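Local coordinates for 35 kDa hemin binding protein (Porphyromonas gingivalis, PDB 5Y1A) that is named for hemin binding, joins a thioredoxin domain to beta-sandwich domains and is probably cargo of the type IX secretion system, at residues D219-A224 with F229-E234; N37-V42 with D246-V251; M189-P194 with D200-Q205; P108-C113 with I128-K133; G92-A97 with H206-I211. One frame throughout, in Å; residues are numbered along the deposited sequence.

Interaction 1 of 5, residues D219-A224 with F229-E234; sequences DALNIA and FTIKKE
At one edge of the beta-sandwich, where the chain leaves strand 207-220 of one sheet, Asp219 and Leu221 meet Phe229, Ile231 and Lys233 on the edge strand of the other. The clearest polar link is a salt bridge, Lys233 NZ to Asp219 OD2 at 2.8 Å. The ammonium reaches the syn side of the carboxylate, 23° out of its plane, and the two side chains approach from opposite directions. A bend at chi2 (-77°) brings the lysine across, and Leu212 O takes a second bond from the same nitrogen.

The two-sheet build of the sandwich shows in the pairing: backbone bonds tie Asp219 to Leu180 in one sheet and Ile231 to Phe165 in the other, so the two segments meet through side chains and not as paired strands. Leu221 CD2 wedges between Phe229 CD1 at 3.5 Å and Ile231 CD1 at 3.7 Å, its branch meeting Ile231 at nearly a right angle. Further along, Ile223 lies beside Phe229, pointing the same way, with CD1 3.6 Å from ring atom CD2. A water links the backbones, 2.8 Å from Asn222 O and accepting from Thr230 N at 3.1 Å.

Interaction 2 of 5, residues N37-V42 with D246-V251; sequences NVVLEV and DVLAFV
Val39 and Phe250 meet at about a right angle where the central sheet of the thioredoxin domain packs on a sheet of the neighbouring beta-sandwich. The strand segments 38-42 and 246-251 are themselves turned by 108° and pass 9.3 Å apart between axes, a steep crossing that only side chains span. Val39 supplies one methyl for this: CG2, lying anti to the carbonyl carbon and beside the backbone N, comes 4.2 Å from Phe250 CD2. The same methyl reaches Leu248 CD1 at 4.3 Å, so a single branch serves two neighbours on the facing strand. Within that strand, Leu248 CG stands at the edge of the Phe250 ring and in its plane.

Phe250 has its CG between the backbone N and the carbonyl carbon (chi1 52°), and the ring is further enclosed by Tyr183, packed edge-to-face, and by Ile263 and Ala266 of strand 263-270. The other approach comes from Glu41, whose chain runs outward beyond CG to bring its carboxylate toward the ring, the two planes 79° apart. This buried acid does not depend on the aromatic for its polar needs: OE2 forms a salt bridge with Arg114 NH2 and a hydrogen bond with Tyr183 OH. That same oxygen, OE2, lies 4.0 Å from Phe250 CZ.

Interaction 3 of 5, residues M189-P194 with D200-Q205; sequences MKPINP and DGYLHQ
Pro191 sets its CG over one face of the His204 imidazole, 4.0 Å from the ring centroid and 22° off the normal, a CH-pi contact displaced toward the rim. Pro191 CB adds an approach of 3.5 Å to His204 CE1. The same CG also sits at the edge of the Tyr202 ring, near its plane and 3.8 Å from CE2, so the proline fits into a corner made by two aromatic groups set differently against it.

The imidazole is fixed in rotation by more than this cover: NE2 bonds Gln195 OE1 in the loop between the segments, while the His79 ring packs edge-to-face. His204 ND1 is buried by the contact and has no polar partner in the model.

The setting is the long connection of a beta hairpin, between antiparallel neighbours 179-186 and 207-220, and one further isolated bridge narrows its base. Met189 and His204 form a hydrogen-bonded antiparallel pair: Met189 N gives to His204 O at 3.0 Å, almost straight at 178°, and His204 N gives back to Met189 O at 2.9 Å. Leu203 CD2 rests 3.6 Å from that Met189 oxygen. Met189 SD stands at the edge of the imidazole, whereas the Tyr202 side chain lies near, without touching, Cys48 and Cys51, a probable thioredoxin-type CxxC.

Interaction 4 of 5, residues P108-C113 with I128-K133; sequences PTFSVC and IAIKNK
Apolar packing carries most of this contact between Phe110 and Val112, on strand 109-112, and Ile130 and Lys133, on helix 127-138. The far end of the Phe110 ring does the touching: CZ lies 3.8 Å from Ile130 CG2, the branch that stands anti to the isoleucine's backbone N. Lysine contributes as a hydrocarbon here. Its chain is extended beyond CG and runs at a slant past the ring, bringing Lys133 CD to 3.7 Å from Phe110 CE2. Val112 meets the root of that lysine, its CG2 lying 4.0 Å from Lys133 CB, while its CG1 approaches the Lys133 carbonyl oxygen.

The polar interaction is mediated by water. One molecule lies 2.8 Å from Phe110 O and accepts from Lys133 NZ, also at 2.8 Å. The extended chain thus packs its CD against the aromatic and carries its ammonium on to the water, with Asn121 OD1 and Ser123 O as further partners of NZ.

In the thioredoxin fold, strand and helix segment run within 29° of each other, 10.2 Å apart between axes, as helix over sheet. Strand 109-112 begins just after Pro108, whose preceding peptide bond is cis, as in thioredoxins, and which rests on Cys51. The strand pairs antiparallel with strand 34-44, and helix 51-63 adds Ile58 against Phe110 and Ala61 against Ile130.

Interaction 5 of 5, residues G92-A97 with H206-I211; sequences GQLFIA and HTVLMI
Val208 and Ile211, three residues apart on one strand, both turn toward Leu94, because a classic beta bulge lies between them: Leu209 and Met210 together face Val184, and the extra residue resets the side-chain pattern. Joined here are helix 89-102 of the thioredoxin domain and strand 207-220, an outermost strand of a beta-sandwich sheet. A second irregularity, a G1 bulge at His206 and Thr207 opposite Lys186, lies at the start of the strand.

The contact is small, buried and wholly apolar, and one leucine carries the helix side of it. Leu94 has its CG anti to the backbone N (chi1 176°), which sends the branch outward from the helix toward the strand. Its CD2 methyl does most of the work, lying 4.1 Å from Val208 CG1 and 3.9 Å from Ile211 CG1, so the methyl sits against both strand residues at once. Leucine and Ile211 slant across each other instead of meeting end on. Tyr183 of strand 179-186 touches both Leu94 and Val208 and extends the same apolar patch. At the end of this segment Ile211 O accepts a bond from Arg90 NH2, near the start of the helix. The isoleucine's own terminal methyl, CD1, comes back along the leucine to within 4.0 Å of Leu94 CB.

How the interactions relate
Two domains meet in this set of contacts. Interaction 4 is internal to the thioredoxin fold and shares its sheet with interaction 2: Glu41 O and Val39 O receive probable backbone bonds from Ser111 N and Cys113 N, each at 2.9 Å. Interactions 2 and 5 join that fold to the sandwich at centres about 12 Å apart. Interaction 1 continues inward into interaction 2, with Leu221 CD1 3.7 Å from Val251 CG1. At the opposite side of the chain's centre, about 34 Å from interaction 1 between centres, interaction 3 touches interaction 5 through Met189 CE and Leu209 CD2 (4.0 Å). Pro108, in the strand segment of interaction 4, touches Cys51 of the probable CxxC; Tyr202 of interaction 3 comes near without contact.

Interaction 1 of 5, residues D219-A224 with F229-E234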
# COMPACT_ATOMS: atom_id res chain seq x y z
N ASP A 219 -4.06 0.32 14.02
CA ASP A 219 -3.40 -0.10 15.25
C ASP A 219 -3.34 1.09 16.20
O ASP A 219 -3.05 2.20 15.77
CB ASP A 219 -1.95 -0.49 14.95
CG ASP A 219 -1.84 -1.83 14.24
OD1 ASP A 219 -2.44 -2.83 14.67
OD2 ASP A 219 -1.13 -1.88 13.24
N ALA A 220 -3.55 0.84 17.50
CA ALA A 220 -3.38 1.87 18.54
C ALA A 220 -1.92 2.30 18.64
O ALA A 220 -1.01 1.46 18.71
CB ALA A 220 -3.86 1.35 19.93
N LEU A 221 -1.68 3.62 18.64
CA LEU A 221 -0.32 4.15 18.75
C LEU A 221 0.13 4.33 20.18
O LEU A 221 -0.60 4.89 21.00
CB LEU A 221 -0.21 5.51 18.03
CG LEU A 221 -0.04 5.49 16.53
CD1 LEU A 221 -0.27 6.89 15.97
CD2 LEU A 221 1.37 4.97 16.13
N ASN A 222 1.35 3.89 20.45
CA ASN A 222 1.98 4.08 21.74
C ASN A 222 2.84 5.32 21.71
O ASN A 222 3.93 5.30 21.13
CB ASN A 222 2.83 2.86 22.09
CG ASN A 222 2.00 1.65 22.47
OD1 ASN A 222 2.16 0.56 21.91
ND2 ASN A 222 1.09 1.83 23.42
N ILE A 223 2.34 6.41 22.30
CA ILE A 223 3.01 7.71 22.22
C ILE A 223 3.83 7.91 23.51
O ILE A 223 3.27 7.86 24.61
CB ILE A 223 1.96 8.86 22.05
CG1 ILE A 223 1.11 8.68 20.77
CG2 ILE A 223 2.63 10.25 22.08
CD1 ILE A 223 1.89 8.75 19.43
N ALA A 224 5.14 8.09 23.36
CA ALA A 224 6.03 8.37 24.50
C ALA A 224 5.88 9.82 25.01
O ALA A 224 5.24 10.67 24.38
CB ALA A 224 7.47 8.08 24.13
N PHE A 229 6.78 7.93 18.42
CA PHE A 229 6.27 6.56 18.27
C PHE A 229 7.03 5.83 17.16
O PHE A 229 7.59 6.45 16.26
CB PHE A 229 4.78 6.55 17.96
CG PHE A 229 4.43 7.18 16.61
CD1 PHE A 229 4.47 6.42 15.44
CD2 PHE A 229 4.06 8.54 16.53
CE1 PHE A 229 4.13 6.99 14.19
CE2 PHE A 229 3.73 9.12 15.31
CZ PHE A 229 3.78 8.34 14.13
N THR A 230 6.99 4.50 17.23
CA THR A 230 7.58 3.63 16.22
C THR A 230 6.69 2.40 16.08
O THR A 230 6.34 1.79 17.09
CB THR A 230 9.01 3.15 16.60
OG1 THR A 230 9.87 4.27 16.78
CG2 THR A 230 9.60 2.28 15.48
N ILE A 231 6.32 2.08 14.84
CA ILE A 231 5.59 0.83 14.53
C ILE A 231 6.35 0.18 13.38
O ILE A 231 6.68 0.86 12.42
CB ILE A 231 4.11 1.11 14.09
CG1 ILE A 231 3.27 1.48 15.33
CG2 ILE A 231 3.50 -0.12 13.35
CD1 ILE A 231 1.76 1.40 15.15
N LYS A 232 6.63 -1.12 13.49
CA LYS A 232 7.29 -1.84 12.41
C LYS A 232 6.39 -2.97 11.92
O LYS A 232 5.82 -3.73 12.73
CB LYS A 232 8.67 -2.40 12.85
CG LYS A 232 9.41 -3.13 11.70
CD LYS A 232 10.83 -3.61 12.10
CE LYS A 232 11.63 -4.03 10.87
NZ LYS A 232 12.70 -5.02 11.23
N LYS A 233 6.25 -3.09 10.60
CA LYS A 233 5.48 -4.20 10.02
C LYS A 233 6.39 -5.03 9.11
O LYS A 233 7.31 -4.51 8.49
CB LYS A 233 4.30 -3.66 9.19
CG LYS A 233 3.28 -2.87 10.00
CD LYS A 233 2.39 -3.81 10.80
CE LYS A 233 1.24 -3.01 11.51
NZ LYS A 233 0.38 -3.99 12.24
N GLU A 234 6.11 -6.32 9.02
CA GLU A 234 6.84 -7.22 8.13
C GLU A 234 5.81 -8.11 7.45
O GLU A 234 5.21 -8.98 8.12
CB GLU A 234 7.87 -8.02 8.94
CG GLU A 234 8.60 -9.09 8.16
CD GLU A 234 9.55 -9.92 9.01
OE1 GLU A 234 9.23 -11.10 9.29
OE2 GLU A 234 10.60 -9.39 9.41
O HOH W 1 5.60 3.47 19.75

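Interaction 2 of 5, residues N37-V42 with D246-V251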
# COMPACT_ATOMS: atom_id res chain seq x y z
N ASN A 37 0.29 16.68 5.01
CA ASN A 37 -0.02 15.95 3.77
C ASN A 37 -1.47 15.53 3.84
O ASN A 37 -1.98 15.27 4.92
CB ASN A 37 0.85 14.70 3.63
CG ASN A 37 2.33 15.04 3.55
OD1 ASN A 37 2.70 16.01 2.89
ND2 ASN A 37 3.16 14.27 4.22
N VAL A 38 -2.11 15.45 2.68
CA VAL A 38 -3.54 15.18 2.58
C VAL A 38 -3.72 13.78 2.02
O VAL A 38 -3.09 13.42 1.04
CB VAL A 38 -4.24 16.22 1.67
CG1 VAL A 38 -5.64 15.69 1.20
CG2 VAL A 38 -4.44 17.51 2.43
N VAL A 39 -4.58 12.99 2.66
CA VAL A 39 -5.00 11.68 2.16
C VAL A 39 -6.40 11.79 1.56
O VAL A 39 -7.29 12.41 2.15
CB VAL A 39 -5.01 10.64 3.34
CG1 VAL A 39 -5.64 9.30 2.91
CG2 VAL A 39 -3.59 10.43 3.87
N LEU A 40 -6.58 11.22 0.37
CA LEU A 40 -7.91 11.11 -0.23
C LEU A 40 -8.25 9.63 -0.23
O LEU A 40 -7.38 8.82 -0.58
CB LEU A 40 -7.91 11.65 -1.67
CG LEU A 40 -7.38 13.09 -1.87
CD1 LEU A 40 -7.55 13.51 -3.33
CD2 LEU A 40 -8.12 14.06 -0.93
N GLU A 41 -9.45 9.27 0.23
CA GLU A 41 -9.97 7.90 0.07
C GLU A 41 -11.12 7.97 -0.91
O GLU A 41 -12.12 8.64 -0.66
CB GLU A 41 -10.37 7.29 1.44
CG GLU A 41 -9.11 7.05 2.30
CD GLU A 41 -9.42 6.73 3.74
OE1 GLU A 41 -10.06 7.58 4.38
OE2 GLU A 41 -9.04 5.63 4.22
N VAL A 42 -10.94 7.32 -2.07
CA VAL A 42 -11.93 7.32 -3.13
C VAL A 42 -12.64 5.98 -3.22
O VAL A 42 -12.00 4.91 -3.22
CB VAL A 42 -11.28 7.58 -4.50
CG1 VAL A 42 -12.39 7.74 -5.61
CG2 VAL A 42 -10.33 8.79 -4.38
N ASP A 246 3.31 1.53 -3.69
CA ASP A 246 3.64 2.50 -2.64
C ASP A 246 3.15 1.96 -1.29
O ASP A 246 2.23 1.13 -1.25
CB ASP A 246 2.90 3.83 -2.90
CG ASP A 246 3.39 4.53 -4.17
OD1 ASP A 246 4.62 4.56 -4.40
OD2 ASP A 246 2.54 5.03 -4.94
N VAL A 247 3.73 2.44 -0.19
CA VAL A 247 3.13 2.23 1.15
C VAL A 247 2.80 3.60 1.68
O VAL A 247 3.65 4.52 1.70
CB VAL A 247 4.05 1.49 2.15
CG1 VAL A 247 3.37 1.41 3.56
CG2 VAL A 247 4.37 0.09 1.63
N LEU A 248 1.54 3.74 2.08
CA LEU A 248 1.03 4.96 2.70
C LEU A 248 0.74 4.65 4.17
O LEU A 248 0.10 3.63 4.48
CB LEU A 248 -0.27 5.36 2.00
CG LEU A 248 -1.17 6.42 2.68
CD1 LEU A 248 -0.45 7.77 2.70
CD2 LEU A 248 -2.45 6.55 1.93
N ALA A 249 1.18 5.52 5.06
CA ALA A 249 0.78 5.40 6.47
C ALA A 249 0.20 6.70 6.93
O ALA A 249 0.68 7.79 6.53
CB ALA A 249 1.99 5.03 7.34
N PHE A 250 -0.81 6.62 7.79
CA PHE A 250 -1.35 7.85 8.36
C PHE A 250 -1.78 7.71 9.82
O PHE A 250 -2.26 6.64 10.24
CB PHE A 250 -2.46 8.44 7.48
CG PHE A 250 -3.55 7.49 7.09
CD1 PHE A 250 -4.70 7.36 7.89
CD2 PHE A 250 -3.46 6.77 5.90
CE1 PHE A 250 -5.75 6.49 7.51
CE2 PHE A 250 -4.51 5.89 5.49
CZ PHE A 250 -5.66 5.76 6.31
N VAL A 251 -1.57 8.79 10.57
CA VAL A 251 -2.03 8.93 11.96
C VAL A 251 -3.42 9.57 11.96
O VAL A 251 -3.67 10.56 11.25
CB VAL A 251 -1.04 9.81 12.77
CG1 VAL A 251 -1.49 9.93 14.22
CG2 VAL A 251 0.40 9.24 12.70

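Interaction 3 of 5, residues M189-P194 with D200-Q205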
# COMPACT_ATOMS: atom_id res chain seq x y z
N MET A 189 -2.25 -0.73 -12.57
CA MET A 189 -2.79 -2.02 -12.27
C MET A 189 -3.83 -2.43 -13.29
O MET A 189 -4.80 -1.71 -13.51
CB MET A 189 -3.44 -2.01 -10.87
CG MET A 189 -4.10 -3.33 -10.49
SD MET A 189 -4.98 -3.24 -8.86
CE MET A 189 -5.51 -4.93 -8.73
N LYS A 190 -3.65 -3.60 -13.88
CA LYS A 190 -4.68 -4.14 -14.78
C LYS A 190 -5.93 -4.48 -13.96
O LYS A 190 -5.82 -5.19 -12.96
CB LYS A 190 -4.18 -5.39 -15.51
CG LYS A 190 -5.22 -5.93 -16.49
CD LYS A 190 -4.64 -6.99 -17.44
CE LYS A 190 -5.59 -7.29 -18.61
NZ LYS A 190 -5.28 -8.63 -19.24
N PRO A 191 -7.10 -3.97 -14.37
CA PRO A 191 -8.33 -4.35 -13.67
C PRO A 191 -8.56 -5.86 -13.64
O PRO A 191 -8.07 -6.58 -14.53
CB PRO A 191 -9.42 -3.65 -14.49
CG PRO A 191 -8.74 -2.45 -15.06
CD PRO A 191 -7.37 -2.97 -15.43
N ILE A 192 -9.27 -6.34 -12.62
CA ILE A 192 -9.53 -7.77 -12.46
C ILE A 192 -10.57 -8.21 -13.51
O ILE A 192 -10.40 -9.24 -14.17
CB ILE A 192 -10.02 -8.12 -11.01
CG1 ILE A 192 -8.90 -7.88 -9.96
CG2 ILE A 192 -10.63 -9.54 -10.96
CD1 ILE A 192 -7.55 -8.59 -10.22
N ASN A 193 -11.62 -7.41 -13.64
CA ASN A 193 -12.56 -7.46 -14.76
C ASN A 193 -12.52 -6.11 -15.46
O ASN A 193 -12.22 -5.09 -14.80
CB ASN A 193 -13.97 -7.75 -14.23
CG ASN A 193 -14.04 -9.06 -13.46
OD1 ASN A 193 -14.24 -9.08 -12.24
ND2 ASN A 193 -13.86 -10.17 -14.18
N PRO A 194 -12.78 -6.05 -16.79
CA PRO A 194 -12.66 -4.75 -17.44
C PRO A 194 -13.45 -3.64 -16.75
O PRO A 194 -14.60 -3.85 -16.33
CB PRO A 194 -13.19 -5.01 -18.86
CG PRO A 194 -12.78 -6.45 -19.10
CD PRO A 194 -13.09 -7.12 -17.76
N ASP A 200 -9.46 2.43 -23.98
CA ASP A 200 -8.32 1.56 -24.24
C ASP A 200 -7.14 1.87 -23.31
O ASP A 200 -6.81 3.05 -23.08
CB ASP A 200 -7.85 1.65 -25.69
CG ASP A 200 -6.70 0.70 -25.98
OD1 ASP A 200 -6.79 -0.48 -25.56
OD2 ASP A 200 -5.69 1.13 -26.59
N GLY A 201 -6.55 0.80 -22.78
CA GLY A 201 -5.32 0.90 -22.01
C GLY A 201 -5.50 1.51 -20.63
O GLY A 201 -4.51 1.91 -20.00
N TYR A 202 -6.75 1.60 -20.17
CA TYR A 202 -7.02 2.09 -18.80
C TYR A 202 -6.32 1.20 -17.78
O TYR A 202 -6.28 -0.04 -17.94
CB TYR A 202 -8.53 2.17 -18.52
CG TYR A 202 -8.85 2.33 -17.02
CD1 TYR A 202 -9.07 3.59 -16.46
CD2 TYR A 202 -8.89 1.21 -16.18
CE1 TYR A 202 -9.35 3.75 -15.07
CE2 TYR A 202 -9.16 1.35 -14.80
CZ TYR A 202 -9.37 2.60 -14.26
OH TYR A 202 -9.61 2.68 -12.91
N LEU A 203 -5.79 1.82 -16.73
CA LEU A 203 -5.24 1.10 -15.57
C LEU A 203 -5.72 1.74 -14.27
O LEU A 203 -5.90 2.94 -14.20
CB LEU A 203 -3.70 1.13 -15.58
CG LEU A 203 -3.06 0.40 -16.79
CD1 LEU A 203 -1.58 0.76 -16.90
CD2 LEU A 203 -3.28 -1.09 -16.77
N HIS A 204 -5.89 0.92 -13.23
CA HIS A 204 -6.16 1.49 -11.90
C HIS A 204 -4.89 2.15 -11.38
O HIS A 204 -3.78 1.77 -11.78
CB HIS A 204 -6.62 0.41 -10.90
CG HIS A 204 -7.94 -0.20 -11.23
ND1 HIS A 204 -8.18 -1.56 -11.13
CD2 HIS A 204 -9.09 0.35 -11.67
CE1 HIS A 204 -9.43 -1.80 -11.48
NE2 HIS A 204 -10.00 -0.65 -11.80
N GLN A 205 -5.04 3.17 -10.53
CA GLN A 205 -3.90 3.79 -9.87
C GLN A 205 -4.16 3.92 -8.37
O GLN A 205 -5.32 4.02 -7.97
CB GLN A 205 -3.67 5.20 -10.43
CG GLN A 205 -3.42 5.25 -11.91
CD GLN A 205 -2.17 4.54 -12.34
OE1 GLN A 205 -1.30 4.22 -11.52
NE2 GLN A 205 -2.03 4.31 -13.66

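Interaction 4 of 5, residues P108-C113 with I128-K133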
# COMPACT_ATOMS: atom_id res chain seq x y z
N PRO A 108 -18.81 7.23 -8.05
CA PRO A 108 -17.63 7.39 -7.22
C PRO A 108 -17.85 8.55 -6.24
O PRO A 108 -18.47 9.56 -6.59
CB PRO A 108 -16.52 7.75 -8.23
CG PRO A 108 -17.28 8.50 -9.32
CD PRO A 108 -18.67 7.92 -9.36
N THR A 109 -17.33 8.40 -5.03
CA THR A 109 -17.34 9.44 -4.03
C THR A 109 -15.96 9.43 -3.38
O THR A 109 -15.14 8.56 -3.66
CB THR A 109 -18.47 9.20 -2.95
OG1 THR A 109 -18.49 7.82 -2.55
CG2 THR A 109 -19.85 9.59 -3.47
N PHE A 110 -15.69 10.43 -2.54
CA PHE A 110 -14.40 10.47 -1.86
C PHE A 110 -14.47 11.24 -0.56
O PHE A 110 -15.37 12.05 -0.35
CB PHE A 110 -13.24 10.98 -2.75
CG PHE A 110 -13.07 12.52 -2.83
CD1 PHE A 110 -11.78 13.06 -2.81
CD2 PHE A 110 -14.16 13.38 -2.97
CE1 PHE A 110 -11.57 14.44 -2.93
CE2 PHE A 110 -13.95 14.79 -3.07
CZ PHE A 110 -12.65 15.30 -3.07
N SER A 111 -13.48 10.96 0.28
CA SER A 111 -13.32 11.62 1.57
C SER A 111 -11.94 12.29 1.63
O SER A 111 -10.92 11.66 1.27
CB SER A 111 -13.42 10.57 2.67
OG SER A 111 -13.06 11.13 3.92
N VAL A 112 -11.92 13.54 2.10
CA VAL A 112 -10.68 14.28 2.32
C VAL A 112 -10.27 14.17 3.80
O VAL A 112 -10.93 14.75 4.67
CB VAL A 112 -10.81 15.79 1.91
CG1 VAL A 112 -9.45 16.48 2.08
CG2 VAL A 112 -11.24 15.88 0.45
N CYS A 113 -9.22 13.39 4.06
CA CYS A 113 -8.69 13.18 5.40
C CYS A 113 -9.78 12.78 6.41
O CYS A 113 -9.69 13.15 7.58
CB CYS A 113 -7.99 14.45 5.93
SG CYS A 113 -6.59 14.99 4.92
N ILE A 128 -12.14 21.97 -10.12
CA ILE A 128 -11.93 23.10 -9.20
C ILE A 128 -12.59 22.86 -7.81
O ILE A 128 -12.03 23.24 -6.79
CB ILE A 128 -12.36 24.48 -9.79
CG1 ILE A 128 -11.89 25.62 -8.86
CG2 ILE A 128 -13.87 24.55 -10.02
CD1 ILE A 128 -10.39 25.75 -8.74
N ALA A 129 -13.75 22.22 -7.81
CA ALA A 129 -14.47 21.95 -6.56
C ALA A 129 -13.69 20.91 -5.76
O ALA A 129 -13.54 21.03 -4.54
CB ALA A 129 -15.87 21.47 -6.85
N ILE A 130 -13.17 19.90 -6.45
CA ILE A 130 -12.27 18.93 -5.82
C ILE A 130 -11.02 19.63 -5.26
O ILE A 130 -10.63 19.38 -4.12
CB ILE A 130 -11.85 17.80 -6.79
CG1 ILE A 130 -13.08 17.08 -7.37
CG2 ILE A 130 -10.85 16.86 -6.09
CD1 ILE A 130 -12.75 16.26 -8.65
N LYS A 131 -10.40 20.50 -6.06
CA LYS A 131 -9.23 21.23 -5.58
C LYS A 131 -9.52 22.00 -4.28
O LYS A 131 -8.73 21.97 -3.33
CB LYS A 131 -8.74 22.21 -6.66
CG LYS A 131 -7.36 22.74 -6.36
CD LYS A 131 -7.08 24.04 -7.07
CE LYS A 131 -5.93 24.74 -6.38
NZ LYS A 131 -5.97 26.21 -6.69
N ASN A 132 -10.67 22.67 -4.24
CA ASN A 132 -11.08 23.43 -3.06
C ASN A 132 -11.25 22.55 -1.82
O ASN A 132 -10.83 22.93 -0.71
CB ASN A 132 -12.35 24.23 -3.33
CG ASN A 132 -12.12 25.44 -4.28
OD1 ASN A 132 -13.07 26.01 -4.79
ND2 ASN A 132 -10.87 25.81 -4.51
N LYS A 133 -11.83 21.36 -2.00
CA LYS A 133 -11.94 20.37 -0.90
C LYS A 133 -10.55 19.94 -0.43
O LYS A 133 -10.31 19.85 0.79
CB LYS A 133 -12.77 19.15 -1.34
CG LYS A 133 -14.29 19.26 -1.12
CD LYS A 133 -14.98 17.94 -1.50
CE LYS A 133 -16.40 17.88 -0.99
NZ LYS A 133 -17.05 16.56 -1.23
O HOH W 2 -15.48 14.77 0.19

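Interaction 5 of 5, residues G92-A97 with H206-I211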
# COMPACT_ATOMS: atom_id res chain seq x y z
N GLY A 92 -12.74 -5.11 1.09
CA GLY A 92 -14.17 -5.00 1.42
C GLY A 92 -14.42 -4.61 2.87
O GLY A 92 -15.29 -3.77 3.16
N GLN A 93 -13.64 -5.20 3.79
CA GLN A 93 -13.75 -4.89 5.22
C GLN A 93 -13.42 -3.43 5.49
O GLN A 93 -14.10 -2.77 6.31
CB GLN A 93 -12.84 -5.78 6.07
CG GLN A 93 -13.33 -7.22 6.22
CD GLN A 93 -14.77 -7.31 6.68
OE1 GLN A 93 -15.13 -6.81 7.74
NE2 GLN A 93 -15.59 -7.98 5.88
N LEU A 94 -12.37 -2.94 4.82
CA LEU A 94 -12.00 -1.52 4.93
C LEU A 94 -13.15 -0.62 4.46
O LEU A 94 -13.51 0.35 5.16
CB LEU A 94 -10.74 -1.23 4.12
CG LEU A 94 -10.32 0.24 4.08
CD1 LEU A 94 -9.88 0.74 5.45
CD2 LEU A 94 -9.17 0.40 3.05
N PHE A 95 -13.73 -0.95 3.31
CA PHE A 95 -14.88 -0.20 2.80
C PHE A 95 -16.03 -0.18 3.81
O PHE A 95 -16.56 0.89 4.12
CB PHE A 95 -15.38 -0.71 1.44
CG PHE A 95 -16.54 0.10 0.96
CD1 PHE A 95 -16.33 1.30 0.29
CD2 PHE A 95 -17.84 -0.26 1.31
CE1 PHE A 95 -17.44 2.11 -0.09
CE2 PHE A 95 -18.95 0.52 0.93
CZ PHE A 95 -18.74 1.71 0.25
N ILE A 96 -16.41 -1.34 4.30
CA ILE A 96 -17.50 -1.44 5.29
C ILE A 96 -17.27 -0.53 6.50
O ILE A 96 -18.21 0.11 6.99
CB ILE A 96 -17.68 -2.93 5.72
CG1 ILE A 96 -18.28 -3.70 4.54
CG2 ILE A 96 -18.51 -3.07 7.03
CD1 ILE A 96 -18.22 -5.23 4.70
N ALA A 97 -16.03 -0.48 6.97
CA ALA A 97 -15.65 0.36 8.10
C ALA A 97 -15.78 1.84 7.75
O ALA A 97 -16.33 2.62 8.53
CB ALA A 97 -14.19 0.03 8.57
N HIS A 206 -3.10 3.94 -7.57
CA HIS A 206 -3.18 4.25 -6.14
C HIS A 206 -4.24 3.36 -5.45
O HIS A 206 -5.00 3.83 -4.61
CB HIS A 206 -3.53 5.75 -5.94
CG HIS A 206 -2.77 6.67 -6.84
ND1 HIS A 206 -1.40 6.80 -6.79
CD2 HIS A 206 -3.19 7.51 -7.83
CE1 HIS A 206 -1.00 7.67 -7.70
NE2 HIS A 206 -2.06 8.10 -8.36
N THR A 207 -4.25 2.07 -5.80
CA THR A 207 -5.38 1.20 -5.42
C THR A 207 -5.02 0.37 -4.18
O THR A 207 -3.99 -0.30 -4.14
CB THR A 207 -5.76 0.36 -6.63
OG1 THR A 207 -6.23 1.25 -7.65
CG2 THR A 207 -6.86 -0.67 -6.30
N VAL A 208 -5.86 0.44 -3.15
CA VAL A 208 -5.56 -0.28 -1.92
C VAL A 208 -5.71 -1.79 -2.10
O VAL A 208 -6.78 -2.26 -2.45
CB VAL A 208 -6.48 0.16 -0.77
CG1 VAL A 208 -6.13 -0.63 0.49
CG2 VAL A 208 -6.34 1.67 -0.53
N LEU A 209 -4.63 -2.54 -1.88
CA LEU A 209 -4.74 -4.01 -1.89
C LEU A 209 -4.47 -4.67 -0.56
O LEU A 209 -4.86 -5.87 -0.38
CB LEU A 209 -3.80 -4.65 -2.94
CG LEU A 209 -4.09 -4.17 -4.37
CD1 LEU A 209 -3.14 -4.95 -5.31
CD2 LEU A 209 -5.57 -4.33 -4.80
N MET A 210 -3.77 -3.95 0.32
CA MET A 210 -3.50 -4.44 1.67
C MET A 210 -3.66 -3.35 2.71
O MET A 210 -3.35 -2.18 2.46
CB MET A 210 -2.08 -5.05 1.80
CG MET A 210 -1.71 -6.10 0.75
SD MET A 210 0.01 -6.74 0.94
CE MET A 210 -0.11 -7.60 2.50
N ILE A 211 -4.10 -3.76 3.90
CA ILE A 211 -4.15 -2.89 5.08
C ILE A 211 -3.32 -3.62 6.13
O ILE A 211 -3.62 -4.77 6.50
CB ILE A 211 -5.62 -2.64 5.60
CG1 ILE A 211 -6.53 -2.11 4.45
CG2 ILE A 211 -5.60 -1.67 6.80
CD1 ILE A 211 -7.28 -3.17 3.62